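Local structure of vascular protein tyrosine phosphatase 1 (Rattus norvegicus, 3I36) at residues S23-V28 with E267-V272; E29-Y34 with C299-I304; D127-V132 with Y157-Q162; R185-K190 with H198-F203. The protein probably removes phosphate from phosphotyrosine residues of other proteins, through the tyrosine-phosphatase catalytic domain of a receptor-type membrane protein. All coordinates share one frame; numbering follows the deposited sequence.

Contact 1: S23-V28 with E267-V272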
# COMPACT_ATOMS: atom_id res chain seq x y z
N SER A 23 -17.23 13.42 14.79
CA SER A 23 -18.38 12.97 14.03
C SER A 23 -18.00 12.73 12.57
O SER A 23 -18.76 13.05 11.66
CB SER A 23 -19.52 14.00 14.11
N LYS A 24 -16.82 12.16 12.35
CA LYS A 24 -16.45 11.72 11.01
C LYS A 24 -16.93 10.29 10.78
O LYS A 24 -16.84 9.75 9.67
CB LYS A 24 -14.94 11.84 10.81
CG LYS A 24 -14.43 13.27 10.71
CD LYS A 24 -15.04 13.99 9.51
CE LYS A 24 -14.23 15.22 9.13
NZ LYS A 24 -13.95 16.12 10.29
N LEU A 25 -17.46 9.68 11.83
CA LEU A 25 -18.01 8.34 11.74
C LEU A 25 -19.37 8.41 11.09
O LEU A 25 -20.28 9.03 11.63
CB LEU A 25 -18.19 7.74 13.13
CG LEU A 25 -17.10 6.88 13.73
CD1 LEU A 25 -17.50 6.55 15.16
CD2 LEU A 25 -16.91 5.62 12.90
N ILE A 26 -19.53 7.77 9.95
CA ILE A 26 -20.80 7.75 9.28
C ILE A 26 -21.36 6.34 9.29
O ILE A 26 -20.71 5.39 8.86
CB ILE A 26 -20.67 8.24 7.83
CG1 ILE A 26 -19.96 9.59 7.80
CG2 ILE A 26 -22.04 8.30 7.16
CD1 ILE A 26 -20.74 10.71 8.48
N ARG A 27 -22.57 6.18 9.82
CA ARG A 27 -23.19 4.87 9.78
C ARG A 27 -23.49 4.55 8.32
O ARG A 27 -23.85 5.46 7.55
CB ARG A 27 -24.46 4.87 10.63
CG ARG A 27 -24.17 5.07 12.12
CD ARG A 27 -25.43 5.17 12.96
NE ARG A 27 -26.36 4.08 12.69
CZ ARG A 27 -26.29 2.87 13.24
NH1 ARG A 27 -25.34 2.59 14.11
NH2 ARG A 27 -27.19 1.95 12.92
N VAL A 28 -23.35 3.29 7.92
CA VAL A 28 -23.62 2.96 6.53
C VAL A 28 -25.04 3.38 6.13
O VAL A 28 -25.24 3.82 5.00
CB VAL A 28 -23.38 1.46 6.19
CG1 VAL A 28 -21.90 1.08 6.43
CG2 VAL A 28 -24.32 0.57 6.96
N GLU A 267 -18.74 -3.11 11.58
CA GLU A 267 -19.31 -2.07 12.42
C GLU A 267 -20.43 -1.30 11.75
O GLU A 267 -21.07 -0.49 12.38
CB GLU A 267 -18.22 -1.09 12.86
CG GLU A 267 -16.99 -1.78 13.41
CD GLU A 267 -15.91 -0.78 13.77
OE1 GLU A 267 -14.73 -1.02 13.43
OE2 GLU A 267 -16.24 0.25 14.37
N ASN A 268 -20.65 -1.55 10.46
CA ASN A 268 -21.68 -0.85 9.72
C ASN A 268 -21.48 0.64 9.75
O ASN A 268 -22.44 1.40 9.70
CB ASN A 268 -23.06 -1.17 10.27
CG ASN A 268 -23.36 -2.63 10.18
OD1 ASN A 268 -23.34 -3.20 9.09
ND2 ASN A 268 -23.59 -3.26 11.31
N THR A 269 -20.23 1.06 9.81
CA THR A 269 -19.93 2.47 9.88
C THR A 269 -18.70 2.68 9.04
O THR A 269 -17.97 1.74 8.74
CB THR A 269 -19.56 2.90 11.30
OG1 THR A 269 -18.31 2.28 11.65
CG2 THR A 269 -20.63 2.48 12.28
N VAL A 270 -18.47 3.91 8.63
CA VAL A 270 -17.24 4.19 7.95
C VAL A 270 -16.67 5.47 8.50
O VAL A 270 -17.38 6.35 8.97
CB VAL A 270 -17.40 4.28 6.41
CG1 VAL A 270 -18.19 3.08 5.88
CG2 VAL A 270 -18.06 5.56 6.01
N ASP A 271 -15.36 5.54 8.45
CA ASP A 271 -14.68 6.75 8.82
C ASP A 271 -13.48 6.85 7.89
O ASP A 271 -12.37 6.47 8.24
CB ASP A 271 -14.25 6.72 10.28
CG ASP A 271 -13.75 8.06 10.76
OD1 ASP A 271 -13.65 8.99 9.92
OD2 ASP A 271 -13.47 8.19 11.96
N VAL A 272 -13.74 7.35 6.70
CA VAL A 272 -12.70 7.45 5.70
C VAL A 272 -11.70 8.47 6.21
O VAL A 272 -10.49 8.28 6.12
CB VAL A 272 -13.28 7.94 4.38
CG1 VAL A 272 -12.16 8.13 3.34
CG2 VAL A 272 -14.34 6.95 3.88
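Ile26 and Val270 form the hydrogen-bonded pair of a two-stranded antiparallel sheet, small and near the surface, that fastens the start of the modelled chain beside the end of helix 249-267. The bond from Ile26 N to Val270 O is 2.8 Å long and nearly straight, and Val270 N returns one to Ile26 O at 2.7 Å. Val28 N adds a third, to Asn268 O, from above the carbonyl plane. Val28 straddles that same oxygen with both methyls: CG2, in the crowded position between the backbone N and carbonyl carbon, lies 3.4 Å from Asn268 O, and CG1 lies 3.3 Å from Asn268 O. On the other face of the sheet from Ile26 and Val270, Leu25 reaches across with CD2, touching Thr269 OG1 at 3.8 Å and Asp271 CB. Asp271 holds CG anti to its backbone N (chi1 -170°); OD1 rests 3.3 Å from Lys24 CB and caps helix 272-280 at Gly274 N. An alanine here would lose that cap and the Lys24 contact, which would probably leave the helix start less well held, though CB would still meet Leu25. The chemistry implies an attachment carried by main-chain bonds, its register depending little on polar side-chain pairing.

Contact 2: E29-Y34 with C299-I304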
# COMPACT_ATOMS: atom_id res chain seq x y z
N GLU A 29 -25.99 3.26 7.05
CA GLU A 29 -27.38 3.65 6.80
C GLU A 29 -27.50 5.14 6.44
O GLU A 29 -28.50 5.57 5.88
CB GLU A 29 -28.31 3.32 7.99
CG GLU A 29 -27.99 4.04 9.33
CD GLU A 29 -29.21 4.18 10.24
OE1 GLU A 29 -30.34 3.98 9.73
OE2 GLU A 29 -29.07 4.49 11.44
N ASN A 30 -26.48 5.91 6.78
CA ASN A 30 -26.49 7.33 6.49
C ASN A 30 -25.45 7.71 5.45
O ASN A 30 -25.34 8.88 5.08
CB ASN A 30 -26.24 8.12 7.78
CG ASN A 30 -27.28 7.85 8.83
OD1 ASN A 30 -28.46 7.67 8.52
ND2 ASN A 30 -26.86 7.81 10.09
N PHE A 31 -24.69 6.73 4.98
CA PHE A 31 -23.57 7.09 4.12
C PHE A 31 -23.98 7.68 2.77
O PHE A 31 -23.36 8.62 2.30
CB PHE A 31 -22.59 5.94 3.89
CG PHE A 31 -21.34 6.39 3.20
CD1 PHE A 31 -20.30 6.98 3.91
CD2 PHE A 31 -21.24 6.30 1.82
CE1 PHE A 31 -19.17 7.42 3.26
CE2 PHE A 31 -20.11 6.73 1.17
CZ PHE A 31 -19.07 7.30 1.90
N GLU A 32 -25.02 7.13 2.15
CA GLU A 32 -25.37 7.65 0.83
C GLU A 32 -25.76 9.12 0.88
O GLU A 32 -25.36 9.90 0.02
CB GLU A 32 -26.45 6.82 0.14
CG GLU A 32 -26.78 7.37 -1.25
CD GLU A 32 -27.17 6.29 -2.25
OE1 GLU A 32 -27.06 5.09 -1.92
OE2 GLU A 32 -27.59 6.66 -3.36
N ALA A 33 -26.52 9.50 1.90
CA ALA A 33 -26.94 10.89 2.05
C ALA A 33 -25.73 11.75 2.33
O ALA A 33 -25.62 12.87 1.83
CB ALA A 33 -27.95 11.03 3.17
N TYR A 34 -24.83 11.22 3.15
CA TYR A 34 -23.61 11.92 3.50
C TYR A 34 -22.79 12.17 2.23
O TYR A 34 -22.29 13.27 2.00
CB TYR A 34 -22.81 11.10 4.52
CG TYR A 34 -21.34 11.36 4.46
CD1 TYR A 34 -20.76 12.37 5.22
CD2 TYR A 34 -20.51 10.58 3.66
CE1 TYR A 34 -19.39 12.61 5.16
CE2 TYR A 34 -19.17 10.82 3.59
CZ TYR A 34 -18.61 11.84 4.35
OH TYR A 34 -17.26 12.05 4.28
N CYS A 299 -15.92 4.10 -3.35
CA CYS A 299 -15.79 2.70 -2.98
C CYS A 299 -16.79 2.34 -1.90
O CYS A 299 -17.54 1.38 -2.04
CB CYS A 299 -14.37 2.40 -2.51
SG CYS A 299 -13.21 2.30 -3.86
N VAL A 300 -16.81 3.13 -0.83
CA VAL A 300 -17.75 2.92 0.25
C VAL A 300 -19.17 2.92 -0.26
O VAL A 300 -19.97 2.06 0.10
CB VAL A 300 -17.61 3.99 1.35
CG1 VAL A 300 -18.70 3.82 2.39
CG2 VAL A 300 -16.24 3.91 2.00
N LEU A 301 -19.50 3.90 -1.10
CA LEU A 301 -20.86 4.01 -1.62
C LEU A 301 -21.22 2.76 -2.40
O LEU A 301 -22.30 2.19 -2.24
CB LEU A 301 -21.00 5.25 -2.49
CG LEU A 301 -22.41 5.57 -2.97
CD1 LEU A 301 -23.28 5.93 -1.78
CD2 LEU A 301 -22.38 6.70 -4.01
N ASP A 302 -20.30 2.34 -3.26
CA ASP A 302 -20.55 1.18 -4.11
C ASP A 302 -20.69 -0.10 -3.29
O ASP A 302 -21.52 -0.95 -3.60
CB ASP A 302 -19.43 1.05 -5.14
CG ASP A 302 -19.42 2.21 -6.13
OD1 ASP A 302 -20.40 2.98 -6.14
OD2 ASP A 302 -18.44 2.34 -6.89
N ILE A 303 -19.87 -0.23 -2.25
CA ILE A 303 -19.92 -1.39 -1.39
C ILE A 303 -21.26 -1.44 -0.67
O ILE A 303 -21.92 -2.48 -0.63
CB ILE A 303 -18.79 -1.35 -0.35
CG1 ILE A 303 -17.46 -1.55 -1.06
CG2 ILE A 303 -19.02 -2.39 0.74
CD1 ILE A 303 -16.26 -1.25 -0.22
N ILE A 304 -21.65 -0.31 -0.10
CA ILE A 304 -22.92 -0.19 0.58
C ILE A 304 -24.09 -0.48 -0.36
O ILE A 304 -24.99 -1.26 -0.04
CB ILE A 304 -23.06 1.22 1.18
CG1 ILE A 304 -22.15 1.34 2.40
CG2 ILE A 304 -24.50 1.51 1.55
CD1 ILE A 304 -21.96 2.77 2.90
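Helices 28-53 and 290-305 cross at 132° between their N-to-C directions, their axes 9.8 Å apart along the segments 29-34 and 299-304. This is helix-to-helix packing at the edge of the tyrosine phosphatase domain, where the N-terminal helix lies against the C-terminal one. Phe31 carries the contact. Its CG stands anti to the backbone N (chi1 -170°), which sends the ring toward the other helix and turns one face to Val300. Val300, with CG1 likewise anti to its backbone N, sets that methyl over the middle of the face, 3.4 Å from the ring centroid and only 9° off the normal, a well-centred CH-pi contact. Ile304 comes in beside it, its side chain crossing that of Phe31 at about a right angle. Leu301 CB lies 4.0 Å from Phe31 CE2, while the rest of that leucine extends to Glu32. There CD1 packs along the aliphatic part of the glutamate, whose carboxylate makes a salt bridge with Arg305. Val270 and Ile26 also touch Phe31, so the ring is buried among the small sheet and both helices. An alanine here would keep the CB that meets Ile304 but remove the ring and with it the CH-pi contact, and would probably leave Val300 CG1 and the side of Leu301 poorly packed. The tightest approach here is that of Ile304 CD1 to Phe31 CB, at 3.4 Å.

Contact 3: D127-V132 with Y157-Q162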
# COMPACT_ATOMS: atom_id res chain seq x y z
N ASP A 127 17.40 -4.36 -0.49
CA ASP A 127 16.70 -3.85 0.68
C ASP A 127 15.24 -4.27 0.66
O ASP A 127 14.68 -4.67 1.67
CB ASP A 127 16.76 -2.33 0.67
CG ASP A 127 18.14 -1.80 0.96
OD1 ASP A 127 19.02 -2.59 1.40
OD2 ASP A 127 18.34 -0.60 0.76
N PHE A 128 14.63 -4.16 -0.52
CA PHE A 128 13.23 -4.50 -0.66
C PHE A 128 12.99 -5.94 -0.25
O PHE A 128 12.11 -6.23 0.56
CB PHE A 128 12.80 -4.29 -2.10
CG PHE A 128 11.37 -4.60 -2.36
CD1 PHE A 128 10.39 -3.63 -2.19
CD2 PHE A 128 10.99 -5.86 -2.78
CE1 PHE A 128 9.05 -3.92 -2.45
CE2 PHE A 128 9.66 -6.16 -3.03
CZ PHE A 128 8.69 -5.18 -2.86
N TRP A 129 13.76 -6.86 -0.82
CA TRP A 129 13.58 -8.26 -0.48
C TRP A 129 13.99 -8.57 0.95
O TRP A 129 13.43 -9.47 1.58
CB TRP A 129 14.30 -9.16 -1.48
CG TRP A 129 13.56 -9.18 -2.77
CD1 TRP A 129 13.89 -8.52 -3.91
CD2 TRP A 129 12.31 -9.83 -3.01
NE1 TRP A 129 12.94 -8.76 -4.88
CE2 TRP A 129 11.96 -9.56 -4.35
CE3 TRP A 129 11.47 -10.63 -2.23
CZ2 TRP A 129 10.79 -10.05 -4.92
CZ3 TRP A 129 10.30 -11.12 -2.80
CH2 TRP A 129 9.98 -10.83 -4.14
N ARG A 130 14.93 -7.81 1.47
CA ARG A 130 15.34 -8.01 2.85
C ARG A 130 14.17 -7.63 3.75
O ARG A 130 13.90 -8.29 4.75
CB ARG A 130 16.59 -7.19 3.18
CG ARG A 130 17.23 -7.59 4.50
CD ARG A 130 18.70 -7.18 4.56
NE ARG A 130 18.89 -5.79 4.15
CZ ARG A 130 19.11 -4.80 5.00
NH1 ARG A 130 19.27 -3.57 4.54
NH2 ARG A 130 19.18 -5.03 6.30
N MET A 131 13.44 -6.59 3.37
CA MET A 131 12.27 -6.19 4.14
C MET A 131 11.21 -7.27 4.02
O MET A 131 10.59 -7.67 5.00
CB MET A 131 11.70 -4.90 3.59
CG MET A 131 10.40 -4.53 4.28
SD MET A 131 9.89 -2.85 3.90
CE MET A 131 9.39 -2.99 2.19
N VAL A 132 10.99 -7.72 2.79
CA VAL A 132 10.03 -8.78 2.55
C VAL A 132 10.36 -9.95 3.46
O VAL A 132 9.49 -10.50 4.11
CB VAL A 132 10.06 -9.25 1.09
CG1 VAL A 132 9.41 -10.65 0.97
CG2 VAL A 132 9.34 -8.25 0.21
N TYR A 157 11.13 -5.90 -9.75
CA TYR A 157 11.96 -6.38 -8.65
C TYR A 157 11.78 -7.85 -8.42
O TYR A 157 12.40 -8.42 -7.52
CB TYR A 157 11.62 -5.64 -7.37
CG TYR A 157 10.15 -5.72 -7.03
CD1 TYR A 157 9.62 -6.83 -6.40
CD2 TYR A 157 9.29 -4.68 -7.38
CE1 TYR A 157 8.26 -6.90 -6.10
CE2 TYR A 157 7.95 -4.74 -7.08
CZ TYR A 157 7.44 -5.85 -6.44
OH TYR A 157 6.10 -5.88 -6.16
N TRP A 158 10.92 -8.47 -9.21
CA TRP A 158 10.60 -9.87 -9.00
C TRP A 158 11.15 -10.71 -10.15
O TRP A 158 11.27 -10.22 -11.28
CB TRP A 158 9.09 -10.06 -8.88
CG TRP A 158 8.35 -9.71 -10.13
CD1 TRP A 158 8.00 -10.55 -11.14
CD2 TRP A 158 7.87 -8.41 -10.50
NE1 TRP A 158 7.31 -9.86 -12.11
CE2 TRP A 158 7.23 -8.55 -11.74
CE3 TRP A 158 7.91 -7.15 -9.89
CZ2 TRP A 158 6.64 -7.46 -12.40
CZ3 TRP A 158 7.32 -6.08 -10.54
CH2 TRP A 158 6.69 -6.24 -11.78
N PRO A 159 11.47 -11.98 -9.86
CA PRO A 159 12.05 -12.84 -10.89
C PRO A 159 10.98 -13.54 -11.70
O PRO A 159 9.79 -13.50 -11.36
CB PRO A 159 12.83 -13.88 -10.08
CG PRO A 159 12.07 -13.97 -8.78
CD PRO A 159 11.41 -12.64 -8.54
N SER A 160 11.41 -14.18 -12.78
CA SER A 160 10.59 -15.15 -13.49
C SER A 160 10.78 -16.49 -12.79
O SER A 160 11.22 -16.55 -11.64
CB SER A 160 11.06 -15.27 -14.93
OG SER A 160 12.38 -15.79 -14.99
N LYS A 161 10.47 -17.57 -13.49
CA LYS A 161 10.66 -18.91 -12.93
C LYS A 161 12.11 -19.12 -12.50
O LYS A 161 12.37 -19.82 -11.51
CB LYS A 161 10.22 -19.98 -13.93
N GLN A 162 13.05 -18.50 -13.22
CA GLN A 162 14.46 -18.64 -12.87
C GLN A 162 14.77 -17.85 -11.60
O GLN A 162 14.58 -16.63 -11.54
CB GLN A 162 15.36 -18.18 -14.03
CG GLN A 162 16.84 -18.27 -13.72
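Segment 127-132 is a piece of helix 125-134, whereas the irregular segment 157-162 leads into strand 164-166; their backbones stay well apart, the closest CA atoms being those of Phe128 and Tyr157 at 8.3 Å, so side chains bridge the gap. Tyr157 sits at the centre. Its CG occupies the crowded position between backbone N and carbonyl carbon (chi1 54°), and Phe128, with CG anti to its backbone N, brings CE2 over one face of the tyrosine ring, 3.4 Å from Tyr157 CD1. The two planes are 45° apart, an oblique meeting. Over the opposite face lies Trp158, with CE3 3.5 Å above the plane of the Tyr157 ring, so that ring is held between two aromatic neighbours. Trp129 takes its edge: CZ2 approaches Tyr157 CD1 at 3.7 Å in the tyrosine's plane. The same indole gives NE1 to Tyr157 O in a short 2.7 Å hydrogen bond, bent to 151° at the hydrogen. The oxygen lies in the indole plane, whereas NE1 stands above the carbonyl plane. This bond satisfies a buried N-H and helps fix the rotation of the indole. Tyr157 OH bonds to His243 NE2, in the strand just before the probable catalytic Cys244. Around this aromatic core, Ile140 of strand 139-142 touches Phe128 and Tyr157, Leu241 of strand 240-243 packs on Phe128, and Val189 of strand 182-191 supports Trp129.

Contact 4: R185-K190 with H198-F203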
# COMPACT_ATOMS: atom_id res chain seq x y z
N ARG A 185 1.22 -13.36 -9.11
CA ARG A 185 2.44 -14.14 -9.23
C ARG A 185 2.71 -14.79 -7.90
O ARG A 185 2.61 -14.16 -6.85
CB ARG A 185 3.60 -13.25 -9.65
CG ARG A 185 3.30 -12.43 -10.90
CD ARG A 185 4.55 -11.76 -11.44
NE ARG A 185 4.24 -11.01 -12.64
CZ ARG A 185 3.84 -9.74 -12.64
NH1 ARG A 185 3.74 -9.07 -11.50
NH2 ARG A 185 3.55 -9.14 -13.79
N ASP A 186 3.05 -16.07 -7.95
CA ASP A 186 3.49 -16.75 -6.77
C ASP A 186 4.97 -16.97 -6.85
O ASP A 186 5.51 -17.29 -7.92
CB ASP A 186 2.76 -18.08 -6.60
CG ASP A 186 1.40 -17.91 -6.00
OD1 ASP A 186 1.26 -17.04 -5.13
OD2 ASP A 186 0.47 -18.64 -6.39
N PHE A 187 5.63 -16.81 -5.71
CA PHE A 187 7.05 -17.04 -5.60
C PHE A 187 7.31 -17.90 -4.38
O PHE A 187 6.47 -18.06 -3.50
CB PHE A 187 7.79 -15.72 -5.40
CG PHE A 187 7.48 -14.70 -6.44
CD1 PHE A 187 8.28 -14.59 -7.57
CD2 PHE A 187 6.38 -13.87 -6.30
CE1 PHE A 187 7.99 -13.65 -8.54
CE2 PHE A 187 6.09 -12.91 -7.27
CZ PHE A 187 6.89 -12.80 -8.39
N VAL A 188 8.51 -18.45 -4.36
CA VAL A 188 9.06 -18.99 -3.15
C VAL A 188 10.15 -18.01 -2.77
O VAL A 188 10.97 -17.64 -3.60
CB VAL A 188 9.67 -20.38 -3.37
CG1 VAL A 188 10.39 -20.82 -2.12
CG2 VAL A 188 8.57 -21.37 -3.74
N VAL A 189 10.13 -17.58 -1.52
CA VAL A 189 11.17 -16.69 -1.05
C VAL A 189 12.01 -17.45 -0.06
O VAL A 189 11.50 -18.02 0.90
CB VAL A 189 10.59 -15.47 -0.34
CG1 VAL A 189 11.70 -14.54 0.08
CG2 VAL A 189 9.62 -14.76 -1.27
N LYS A 190 13.31 -17.46 -0.29
CA LYS A 190 14.21 -18.22 0.55
C LYS A 190 15.34 -17.34 1.05
O LYS A 190 15.92 -16.55 0.31
CB LYS A 190 14.79 -19.38 -0.24
CG LYS A 190 15.55 -20.40 0.58
CD LYS A 190 15.91 -21.57 -0.32
CE LYS A 190 16.48 -22.74 0.46
NZ LYS A 190 16.74 -23.89 -0.47
N HIS A 198 9.45 -19.48 2.41
CA HIS A 198 8.01 -19.51 2.45
C HIS A 198 7.49 -18.88 1.17
O HIS A 198 8.26 -18.30 0.41
CB HIS A 198 7.47 -18.80 3.69
CG HIS A 198 7.73 -17.33 3.71
ND1 HIS A 198 7.03 -16.44 2.91
CD2 HIS A 198 8.59 -16.59 4.45
CE1 HIS A 198 7.46 -15.22 3.16
NE2 HIS A 198 8.40 -15.28 4.08
N PRO A 199 6.19 -19.03 0.93
CA PRO A 199 5.59 -18.50 -0.29
C PRO A 199 5.42 -17.01 -0.17
O PRO A 199 5.39 -16.42 0.91
CB PRO A 199 4.20 -19.16 -0.31
CG PRO A 199 4.26 -20.26 0.69
CD PRO A 199 5.21 -19.78 1.73
N LEU A 200 5.30 -16.39 -1.33
CA LEU A 200 4.88 -15.02 -1.38
C LEU A 200 4.03 -14.93 -2.61
O LEU A 200 4.36 -15.51 -3.64
CB LEU A 200 6.09 -14.07 -1.46
CG LEU A 200 5.67 -12.60 -1.55
CD1 LEU A 200 6.61 -11.70 -0.75
CD2 LEU A 200 5.58 -12.15 -3.00
N ARG A 201 2.90 -14.26 -2.47
CA ARG A 201 2.07 -13.99 -3.62
C ARG A 201 2.08 -12.50 -3.85
O ARG A 201 1.94 -11.71 -2.91
CB ARG A 201 0.63 -14.47 -3.37
CG ARG A 201 -0.32 -14.03 -4.48
CD ARG A 201 -1.55 -14.91 -4.50
NE ARG A 201 -1.19 -16.31 -4.66
CZ ARG A 201 -2.05 -17.31 -4.51
NH1 ARG A 201 -3.32 -17.04 -4.19
NH2 ARG A 201 -1.65 -18.56 -4.67
N GLN A 202 2.23 -12.12 -5.10
CA GLN A 202 2.26 -10.74 -5.47
C GLN A 202 1.02 -10.48 -6.29
O GLN A 202 0.79 -11.12 -7.32
CB GLN A 202 3.48 -10.46 -6.34
CG GLN A 202 3.57 -9.02 -6.80
CD GLN A 202 4.45 -8.90 -8.03
OE1 GLN A 202 4.44 -9.79 -8.88
NE2 GLN A 202 5.21 -7.82 -8.13
N PHE A 203 0.23 -9.54 -5.82
CA PHE A 203 -0.98 -9.14 -6.51
C PHE A 203 -0.64 -7.89 -7.27
O PHE A 203 -0.48 -6.82 -6.69
CB PHE A 203 -2.09 -8.88 -5.50
CG PHE A 203 -2.42 -10.09 -4.67
CD1 PHE A 203 -3.45 -10.95 -5.04
CD2 PHE A 203 -1.66 -10.40 -3.56
CE1 PHE A 203 -3.74 -12.06 -4.28
CE2 PHE A 203 -1.94 -11.52 -2.80
CZ PHE A 203 -2.99 -12.35 -3.16
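Arg201 grips the carboxylate of Asp186 side-on, NE to OD1 at 2.6 Å and NH2 to OD2 at 2.7 Å, each oxygen using its syn lone pair. NE bonds almost straight in the guanidinium plane, but OD2 is tilted 25° out of it because the two flat groups are twisted apart. On the other face Arg185 gives NH1 to Gln202 OE1 at 2.8 Å, from above the amide plane; Glu176 forms a salt bridge with Arg185 NE, and Gln202 NE2 bonds to Tyr157 OH. Beneath these lie six main-chain bonds of an antiparallel hairpin, strands 182-191 and 196-205, with Arg185-Gln202, Phe187-Leu200 and Val189-His198 as hydrogen-bonded pairs. Packing follows on the face of those pairs. Phe187 and Leu200 run side by side, CD2 to CD2 at 3.8 Å, and Gln202 CB meets the edge of the Phe187 ring. Val189 sets CG2, beside its backbone N, 3.6 Å from Leu200 CB. His198 turns ND1 to its neighbour's carbonyl, Pro199 O. The chemistry implies a division of labour: a bidentate ion pair on the partly exposed face, and on the buried face a run of linked polar groups, Tyr157, Gln202, Arg185 and Glu176, in which the charge of Arg185 is probably balanced by Glu176.

Overall arrangement
From the N terminus, the chain enters contact 1 at 23-28 and passes straight into contact 2 at 29-34; their partners, 267-272 and 299-304, come some 240 and 265 residues later, in the same order, so the two long loops cross. They touch, with Val270 CG2 3.4 Å from Phe31 CD1, and tie the N-terminal helix to the end of the domain. Nested inside both loops, contact 3 closes first, joining helix 125-134 to the 157-162 loop, and contact 4 follows in series as a hairpin of the mixed sheet. Those two meet where Tyr157 and Gln202 approach. Contacts 1 and 3 lie about 38 Å apart, centre to centre, on opposite sides of the chain's centre.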